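Local coordinates for protein glycerophosphodiester phosphodiesterase (PDB 3CH0) that is a TIM-barrel protein of the glycerophosphodiester phosphodiesterase family, at residues S194-T199 and I240-N245; E248-L253 and P266-E271; K205-L210 and H233-R238. All coordinates share one frame; numbering follows the deposited sequence.

Contact 1 of 3, residues S194-T199 and I240-N245; sequences SYLVET and IPWTVN. With EDO (1,2-ethanediol), chain E; EDO (1,2-ethanediol), chain H; EDO (1,2-ethanediol), chain D.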
# COMPACT_ATOMS: atom_id res chain seq x y z
N SER A 194 7.34 -7.98 -0.57
CA SER A 194 6.10 -8.61 -0.78
C SER A 194 5.69 -8.60 -2.26
O SER A 194 5.67 -7.55 -2.93
CB SER A 194 5.02 -7.88 0.03
OG SER A 194 3.71 -8.42 -0.30
N TYR A 195 5.34 -9.80 -2.76
CA TYR A 195 4.96 -9.98 -4.11
C TYR A 195 3.43 -9.98 -4.25
O TYR A 195 2.72 -10.85 -3.77
CB TYR A 195 5.49 -11.37 -4.52
CG TYR A 195 5.20 -11.87 -5.89
CD1 TYR A 195 5.11 -11.01 -6.98
CD2 TYR A 195 5.20 -13.24 -6.13
CE1 TYR A 195 4.92 -11.50 -8.28
CE2 TYR A 195 5.02 -13.75 -7.39
CZ TYR A 195 4.90 -12.89 -8.46
OH TYR A 195 4.73 -13.34 -9.77
N LEU A 196 2.96 -8.90 -4.87
CA LEU A 196 1.56 -8.70 -5.14
C LEU A 196 1.18 -9.44 -6.41
O LEU A 196 1.84 -9.32 -7.44
CB LEU A 196 1.21 -7.22 -5.31
CG LEU A 196 1.30 -6.38 -4.05
CD1 LEU A 196 1.29 -4.86 -4.32
CD2 LEU A 196 0.11 -6.77 -3.16
N VAL A 197 0.08 -10.20 -6.31
CA VAL A 197 -0.41 -11.05 -7.38
C VAL A 197 -1.90 -10.86 -7.55
O VAL A 197 -2.67 -10.94 -6.61
CB VAL A 197 -0.10 -12.55 -7.13
CG1 VAL A 197 -0.83 -13.42 -8.22
CG2 VAL A 197 1.42 -12.70 -7.08
N GLU A 198 -2.31 -10.62 -8.79
CA GLU A 198 -3.76 -10.52 -9.10
C GLU A 198 -4.23 -11.33 -10.32
O GLU A 198 -5.38 -11.20 -10.70
CB GLU A 198 -4.19 -9.05 -9.24
CG GLU A 198 -3.65 -8.34 -10.39
CD GLU A 198 -4.16 -6.91 -10.48
OE1 GLU A 198 -5.11 -6.55 -9.73
OE2 GLU A 198 -3.59 -6.17 -11.30
N THR A 199 -3.36 -12.11 -10.94
CA THR A 199 -3.69 -12.82 -12.17
C THR A 199 -3.98 -14.28 -11.82
O THR A 199 -3.57 -14.81 -10.81
CB THR A 199 -2.53 -12.71 -13.19
OG1 THR A 199 -1.34 -13.11 -12.53
CG2 THR A 199 -2.39 -11.29 -13.67
N ILE A 240 -0.38 -12.85 2.99
CA ILE A 240 -1.13 -11.68 3.44
C ILE A 240 -2.01 -11.16 2.30
O ILE A 240 -1.54 -10.39 1.47
CB ILE A 240 -0.21 -10.55 3.95
CG1 ILE A 240 0.72 -11.11 5.04
CG2 ILE A 240 -1.01 -9.40 4.51
CD1 ILE A 240 1.66 -10.08 5.64
N PRO A 241 -3.26 -11.64 2.24
CA PRO A 241 -4.13 -11.23 1.14
C PRO A 241 -4.78 -9.87 1.32
O PRO A 241 -4.81 -9.32 2.42
CB PRO A 241 -5.21 -12.30 1.12
CG PRO A 241 -5.11 -13.05 2.34
CD PRO A 241 -3.88 -12.65 3.11
N TRP A 242 -5.33 -9.40 0.20
CA TRP A 242 -5.97 -8.08 0.13
C TRP A 242 -7.18 -8.14 -0.79
O TRP A 242 -7.25 -9.07 -1.57
CB TRP A 242 -4.97 -7.06 -0.46
CG TRP A 242 -4.33 -7.51 -1.76
CD1 TRP A 242 -3.15 -8.20 -1.91
CD2 TRP A 242 -4.84 -7.35 -3.09
NE1 TRP A 242 -2.89 -8.44 -3.22
CE2 TRP A 242 -3.92 -7.94 -3.97
CE3 TRP A 242 -6.00 -6.75 -3.64
CZ2 TRP A 242 -4.14 -7.95 -5.36
CZ3 TRP A 242 -6.19 -6.77 -5.02
CH2 TRP A 242 -5.25 -7.34 -5.87
N THR A 243 -8.08 -7.16 -0.74
CA THR A 243 -8.32 -6.24 0.34
C THR A 243 -9.61 -6.76 0.95
O THR A 243 -10.65 -6.81 0.29
CB THR A 243 -8.45 -4.81 -0.19
OG1 THR A 243 -7.18 -4.40 -0.74
CG2 THR A 243 -8.81 -3.82 0.92
N VAL A 244 -9.54 -7.15 2.22
CA VAL A 244 -10.57 -7.95 2.88
C VAL A 244 -11.34 -7.11 3.89
O VAL A 244 -10.79 -6.65 4.86
CB VAL A 244 -9.98 -9.18 3.52
CG1 VAL A 244 -11.11 -10.15 3.91
CG2 VAL A 244 -8.94 -9.90 2.59
N ASN A 245 -12.65 -6.89 3.60
CA ASN A 245 -13.40 -5.80 4.22
C ASN A 245 -14.63 -6.27 5.02
O ASN A 245 -15.49 -5.45 5.35
CB ASN A 245 -13.82 -4.77 3.15
CG ASN A 245 -12.62 -3.94 2.67
OD1 ASN A 245 -11.59 -3.95 3.36
ND2 ASN A 245 -12.80 -3.16 1.60
C1 EDO E . -10.10 -8.28 -3.28
O1 EDO E . -9.85 -6.89 -3.24
C2 EDO E . -11.26 -8.61 -4.22
O2 EDO E . -10.81 -8.77 -5.57
C1 EDO H . -13.28 -8.57 -0.92
O1 EDO H . -14.11 -9.75 -1.03
C2 EDO H . -13.94 -7.49 -0.05
O2 EDO H . -14.10 -7.81 1.32
C1 EDO D . -8.20 -12.09 -9.29
O1 EDO D . -7.77 -12.48 -10.61
C2 EDO D . -9.40 -11.18 -9.40
O2 EDO D . -10.07 -10.94 -8.17

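Contact 2 of 3, residues E248-L253 and P266-E271; sequences EEIETL and PDLFFE. With EDO (1,2-ethanediol), chain H.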
# COMPACT_ATOMS: atom_id res chain seq x y z
N GLU A 248 -16.47 -11.77 8.36
CA GLU A 248 -16.61 -13.19 8.06
C GLU A 248 -15.48 -13.63 7.11
O GLU A 248 -14.95 -14.72 7.22
CB GLU A 248 -17.97 -13.46 7.42
CG GLU A 248 -19.14 -13.25 8.33
CD GLU A 248 -19.56 -11.78 8.48
OE1 GLU A 248 -19.05 -10.87 7.78
OE2 GLU A 248 -20.42 -11.53 9.35
N GLU A 249 -15.14 -12.78 6.12
CA GLU A 249 -14.07 -13.13 5.18
C GLU A 249 -12.72 -13.23 5.88
O GLU A 249 -11.90 -14.09 5.58
CB GLU A 249 -13.99 -12.13 4.01
CG GLU A 249 -15.12 -12.18 3.02
CD GLU A 249 -14.97 -11.06 2.06
OE1 GLU A 249 -14.24 -11.25 1.03
OE2 GLU A 249 -15.56 -9.97 2.33
N ILE A 250 -12.50 -12.32 6.83
CA ILE A 250 -11.26 -12.31 7.63
C ILE A 250 -11.18 -13.60 8.45
O ILE A 250 -10.15 -14.28 8.50
CB ILE A 250 -11.19 -11.07 8.54
CG1 ILE A 250 -10.92 -9.82 7.69
CG2 ILE A 250 -10.13 -11.22 9.62
CD1 ILE A 250 -11.15 -8.45 8.37
N GLU A 251 -12.31 -13.95 9.06
CA GLU A 251 -12.36 -15.18 9.87
C GLU A 251 -12.12 -16.43 9.02
O GLU A 251 -11.37 -17.35 9.46
CB GLU A 251 -13.69 -15.24 10.64
CG GLU A 251 -13.69 -14.29 11.82
CD GLU A 251 -15.04 -14.16 12.53
OE1 GLU A 251 -16.10 -14.36 11.86
OE2 GLU A 251 -15.00 -13.84 13.74
N THR A 252 -12.71 -16.51 7.83
CA THR A 252 -12.45 -17.64 6.91
C THR A 252 -10.96 -17.72 6.59
O THR A 252 -10.34 -18.77 6.76
CB THR A 252 -13.24 -17.53 5.64
OG1 THR A 252 -14.64 -17.73 5.97
CG2 THR A 252 -12.81 -18.60 4.58
N LEU A 253 -10.37 -16.59 6.25
CA LEU A 253 -8.94 -16.62 5.93
C LEU A 253 -8.02 -17.01 7.10
O LEU A 253 -7.02 -17.72 6.90
CB LEU A 253 -8.51 -15.25 5.38
CG LEU A 253 -9.12 -14.95 4.02
CD1 LEU A 253 -9.03 -13.44 3.69
CD2 LEU A 253 -8.43 -15.83 2.94
N PRO A 266 -9.68 -1.52 9.24
CA PRO A 266 -8.89 -2.16 10.28
C PRO A 266 -9.60 -2.13 11.65
O PRO A 266 -9.29 -2.96 12.51
CB PRO A 266 -7.57 -1.40 10.26
CG PRO A 266 -7.90 -0.05 9.71
CD PRO A 266 -8.98 -0.36 8.66
N ASP A 267 -10.57 -1.25 11.82
CA ASP A 267 -11.44 -1.24 13.00
C ASP A 267 -12.17 -2.59 13.25
O ASP A 267 -12.54 -2.91 14.40
CB ASP A 267 -12.44 -0.07 12.92
CG ASP A 267 -13.31 -0.09 11.69
OD1 ASP A 267 -12.81 -0.34 10.60
OD2 ASP A 267 -14.52 0.26 11.80
N LEU A 268 -12.34 -3.41 12.20
CA LEU A 268 -12.94 -4.74 12.37
C LEU A 268 -12.21 -5.56 13.44
O LEU A 268 -12.83 -6.35 14.15
CB LEU A 268 -12.97 -5.51 11.04
CG LEU A 268 -14.00 -4.98 10.01
CD1 LEU A 268 -13.80 -5.52 8.63
CD2 LEU A 268 -15.44 -5.24 10.46
N PHE A 269 -10.91 -5.37 13.56
CA PHE A 269 -10.11 -6.17 14.45
C PHE A 269 -10.22 -5.71 15.89
O PHE A 269 -9.77 -6.43 16.76
CB PHE A 269 -8.64 -6.14 14.03
CG PHE A 269 -8.36 -6.99 12.82
CD1 PHE A 269 -8.14 -8.33 12.93
CD2 PHE A 269 -8.37 -6.45 11.55
CE1 PHE A 269 -7.85 -9.11 11.84
CE2 PHE A 269 -8.09 -7.22 10.46
CZ PHE A 269 -7.85 -8.53 10.58
N PHE A 270 -10.72 -4.50 16.14
CA PHE A 270 -10.75 -3.90 17.47
C PHE A 270 -12.20 -3.71 17.98
O PHE A 270 -12.40 -3.34 19.12
CB PHE A 270 -9.96 -2.60 17.45
CG PHE A 270 -8.58 -2.78 16.93
CD1 PHE A 270 -7.60 -3.37 17.72
CD2 PHE A 270 -8.28 -2.53 15.60
CE1 PHE A 270 -6.32 -3.61 17.22
CE2 PHE A 270 -6.99 -2.76 15.12
CZ PHE A 270 -6.02 -3.31 15.91
N GLU A 271 -13.18 -4.05 17.14
CA GLU A 271 -14.59 -4.22 17.53
C GLU A 271 -14.83 -5.45 18.43
O GLU A 271 -14.67 -6.60 18.00
CB GLU A 271 -15.49 -4.29 16.28
CG GLU A 271 -15.68 -2.93 15.62
CD GLU A 271 -16.19 -3.01 14.17
OE1 GLU A 271 -16.75 -4.06 13.79
OE2 GLU A 271 -16.04 -2.00 13.42
C1 EDO H . -13.28 -8.57 -0.92
O1 EDO H . -14.11 -9.75 -1.03
C2 EDO H . -13.94 -7.49 -0.05
O2 EDO H . -14.10 -7.81 1.32

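Contact 3 of 3, residues K205-L210 and H233-R238; sequences KQLEKL and HKLGMR. With EDO (1,2-ethanediol), chain R; EDO (1,2-ethanediol), chain F.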
# COMPACT_ATOMS: atom_id res chain seq x y z
N LYS A 205 3.55 -21.24 -10.97
CA LYS A 205 3.73 -20.36 -12.13
C LYS A 205 3.86 -18.85 -11.76
O LYS A 205 4.47 -18.08 -12.50
CB LYS A 205 2.63 -20.56 -13.18
CG LYS A 205 2.66 -21.89 -13.95
CD LYS A 205 3.80 -21.97 -14.95
CE LYS A 205 3.67 -23.22 -15.83
NZ LYS A 205 2.31 -23.35 -16.46
N GLN A 206 3.26 -18.45 -10.65
CA GLN A 206 3.44 -17.08 -10.17
C GLN A 206 4.87 -16.93 -9.63
O GLN A 206 5.52 -15.95 -9.90
CB GLN A 206 2.41 -16.69 -9.08
CG GLN A 206 0.95 -16.70 -9.57
CD GLN A 206 0.63 -15.69 -10.67
OE1 GLN A 206 1.50 -14.98 -11.18
NE2 GLN A 206 -0.64 -15.54 -10.97
N LEU A 207 5.33 -17.90 -8.84
CA LEU A 207 6.62 -17.77 -8.23
C LEU A 207 7.75 -17.89 -9.23
O LEU A 207 8.81 -17.29 -9.02
CB LEU A 207 6.78 -18.80 -7.11
CG LEU A 207 5.89 -18.64 -5.87
CD1 LEU A 207 6.01 -19.78 -4.86
CD2 LEU A 207 6.12 -17.29 -5.18
N GLU A 208 7.51 -18.59 -10.34
CA GLU A 208 8.53 -18.69 -11.39
C GLU A 208 8.80 -17.38 -12.11
O GLU A 208 9.82 -17.25 -12.82
CB GLU A 208 8.17 -19.81 -12.40
CG GLU A 208 8.39 -21.17 -11.81
CD GLU A 208 7.86 -22.32 -12.65
OE1 GLU A 208 7.24 -22.07 -13.71
OE2 GLU A 208 8.09 -23.46 -12.20
N LYS A 209 7.94 -16.38 -11.90
CA LYS A 209 8.12 -15.04 -12.47
C LYS A 209 9.21 -14.23 -11.73
O LYS A 209 9.64 -13.19 -12.26
CB LYS A 209 6.80 -14.28 -12.47
CG LYS A 209 5.74 -15.01 -13.29
CD LYS A 209 4.38 -14.36 -13.20
CE LYS A 209 3.34 -15.19 -13.95
NZ LYS A 209 1.99 -14.56 -13.77
N LEU A 210 9.68 -14.72 -10.59
CA LEU A 210 10.76 -14.09 -9.82
C LEU A 210 11.93 -15.05 -9.73
O LEU A 210 11.74 -16.26 -9.78
CB LEU A 210 10.32 -13.76 -8.38
CG LEU A 210 9.28 -12.64 -8.23
CD1 LEU A 210 8.82 -12.59 -6.77
CD2 LEU A 210 9.82 -11.33 -8.67
N HIS A 233 3.92 -21.45 2.87
CA HIS A 233 4.52 -21.66 4.18
C HIS A 233 5.74 -22.60 4.11
O HIS A 233 6.74 -22.34 4.75
CB HIS A 233 3.50 -22.20 5.16
CG HIS A 233 2.55 -21.15 5.64
ND1 HIS A 233 1.38 -21.44 6.33
CD2 HIS A 233 2.62 -19.80 5.56
CE1 HIS A 233 0.78 -20.30 6.63
NE2 HIS A 233 1.50 -19.30 6.16
N LYS A 234 5.66 -23.64 3.30
CA LYS A 234 6.76 -24.60 3.16
C LYS A 234 7.98 -24.00 2.48
O LYS A 234 9.10 -24.52 2.61
CB LYS A 234 6.29 -25.82 2.39
CG LYS A 234 5.22 -26.60 3.12
CD LYS A 234 5.70 -27.96 3.57
CE LYS A 234 4.54 -28.77 4.15
NZ LYS A 234 3.32 -28.78 3.26
N LEU A 235 7.77 -22.92 1.74
CA LEU A 235 8.86 -22.10 1.18
C LEU A 235 9.35 -21.00 2.12
O LEU A 235 10.28 -20.25 1.79
CB LEU A 235 8.44 -21.50 -0.17
CG LEU A 235 8.24 -22.46 -1.35
CD1 LEU A 235 7.50 -21.77 -2.49
CD2 LEU A 235 9.62 -23.04 -1.82
N GLY A 236 8.71 -20.86 3.27
CA GLY A 236 9.13 -19.89 4.24
C GLY A 236 8.50 -18.51 4.03
O GLY A 236 8.87 -17.55 4.69
N MSE A 237 7.49 -18.44 3.15
CA MSE A 237 6.76 -17.17 2.89
C MSE A 237 5.61 -17.01 3.86
O MSE A 237 5.00 -18.01 4.26
CB MSE A 237 6.18 -17.13 1.49
CG MSE A 237 7.25 -17.04 0.47
SE MSE A 237 6.55 -16.78 -1.29
CE MSE A 237 5.85 -18.49 -1.47
N ARG A 238 5.28 -15.76 4.18
CA ARG A 238 4.04 -15.43 4.84
C ARG A 238 3.03 -15.03 3.77
O ARG A 238 3.42 -14.60 2.69
CB ARG A 238 4.22 -14.30 5.81
CG ARG A 238 5.04 -14.84 7.03
CD ARG A 238 5.39 -13.81 8.02
NE ARG A 238 6.41 -12.94 7.48
CZ ARG A 238 6.22 -11.66 7.13
NH1 ARG A 238 5.02 -11.09 7.30
NH2 ARG A 238 7.25 -10.95 6.64
C1 EDO R . 12.84 -15.05 -13.16
O1 EDO R . 14.02 -15.85 -13.23
C2 EDO R . 12.31 -14.71 -14.55
O2 EDO R . 11.25 -15.61 -14.90
C1 EDO F . 13.05 -19.53 -7.11
O1 EDO F . 13.53 -18.97 -5.88
C2 EDO F . 12.26 -18.47 -7.88
O2 EDO F . 11.60 -18.97 -9.05

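Contact 1 of 3, residues S194-T199 and I240-N245
Trp242 holds CG between its backbone N and carbonyl carbon (chi1 52°), a rotation that swings the indole toward the end of strand 192-197, while Leu196 keeps CG beside its own backbone N and sends CD2 out to meet it. The methyl arrives at the pyrrole part of the indole, with CD2 of Leu196 3.4 Å from NE1 of Trp242 and 3.8 Å from its CD1, in an approach that is neither squarely over a face nor at an edge. Farther round the ring, the backbone O of Val197 stands 3.6 Å from CZ2 of Trp242, again obliquely. Glu198 completes the line at the far end of the six-membered ring: its CB lies near the ring plane, at the edge, 3.9 Å from CH2 of Trp242. Beyond CG the Glu198 chain runs extended, and its carboxylate is turned 60° from the indole plane.

The indole N-H is not spent on the strand residues it touches; NE1 of Trp242 is hydrogen-bonded to the carbonyl O of Ser218 on the intervening strand 216-219, which helps to fix the rotation of the ring. The peptide bond between Trp242 and Thr243 is cis. Its N-H, on Thr243, gives an almost straight bond (178°) to O1 of a 1,2-ethanediol, 3.1 Å away, and a bound citric acid comes within about 3 Å of the Trp242 side chain.

Trp242 follows strand 238-239 and meets the C-terminal end of strand 192-197, the end of a TIM barrel where active sites lie. Mostly apolar van der Waals contacts, with the O of Val197 against the ring and one outside polar anchor, would hold the indole as one side of a probable pocket, where small polar molecules, probably from the crystallisation liquor, have settled.

Contact 2 of 3, residues E248-L253 and P266-E271
The ring of Phe269 meets Ile250 obliquely, neither flat over a face nor squarely at an edge, with CG2 of Ile250 3.7 Å from CZ of Phe269. At the edge of the same ring, and in its plane, lies the backbone O of Pro266 from its own 3-10 turn. The neighbouring ring of Phe270 takes CB of Phe269 on one face, 3.9 Å above the plane and offset toward the rim.

Ile250 carries the helix side of the contact with both its branches. CG2, anti to the backbone N, serves the tip of the phenyl ring; the CG1 branch brings CD1 to within 3.9 Å of CE2 of Phe269 and also to 4.0 Å from CD1 of Leu268. One isoleucine therefore fills the angle between two consecutive side chains of segment 266-271. The turn that presents them is held by backbone bonds, among them two that converge on the carbonyl O of Asp267, from the N atoms of Phe270 and Glu271.

Glu249, next to Ile250, grips a 1,2-ethanediol with both carboxylate oxygens: OE1 accepts from O1 of the diol at 2.6 Å and OE2 from its O2 at 2.8 Å.

Ile250 and Phe269 both also touch Ile261 of strand 260-263, and Phe269 reaches Ile11 of strand 10-13. This is the layer between barrel strands and outer helices characteristic of a TIM barrel, here where the last helix, the last strand and the 3-10 turn after it come together next to the first strand.

Contact 3 of 3, residues K205-L210 and H233-R238
Leu207 and Leu235 point at each other tip to tip, their CD1 methyls 3.4 Å apart, which is tighter than an ordinary carbon-carbon contact. Leu207 also faces Met237, a selenomethionine, end on: CD1 of Leu207 is 3.6 Å from the CE methyl of Met237. Its second methyl, CD2, lies 3.9 Å from SE of Met237, so the forked end of a single leucine reaches both partners, CD1 touching Leu235 and Met237 and CD2 lying against the selenium end. Met237 can offer both SE and CE because its chain runs out extended and then bends at the last torsion (chi3 -71°), turning the terminal methyl to the leucine.

The backbones behind these tips stay well apart, the nearest CA atoms being those of Leu207 and Leu235 at 10.6 Å. Both sides lie near the C-terminal ends of helices. Gly236, with positive phi, closes helix 226-234 in a Schellman motif, and this reversal lies between the two residues that meet Leu207. On the other side a type I turn runs from Leu207 to Leu210. From within this turn, Lys209 NZ donates to OE1 of Gln206, the residue just before it, at 2.7 Å, coming from 36° above the carbonyl plane, while NE2 of Gln206 is bonded to OG1 of Thr199.

Leu207 and Met237 both rest on Tyr217 of strand 216-219 as well, so the contact sits over the barrel strands and ties together two neighbouring outer elements. Methyl groups and a selenium atom make up all that meets here. With Leu235 on the exposed side, cohesion between the two segments probably comes from dispersion and the partial burial of apolar surface, with little directional constraint.

Overall arrangement
All three contacts lie in the later part of the barrel. Contact 3 is nested in the chain loop that contact 1 closes, their centres 14 Å apart, and the two are joined by OH of Tyr195, 2.7 Å from O of Gln206, probably hydrogen-bonded. Contact 2 follows along the chain, centred 16 Å from contact 1; the two touch where Val244 of contact 1 packs on helix 247-256, and one 1,2-ethanediol bridges the backbone N of Asn245 and the carboxylate of Glu249. Contacts 2 and 3 do not touch, with nearest atoms about 8 Å apart. Of the three, contact 1 lies closest to the chain's centre and beside the bound citric acid.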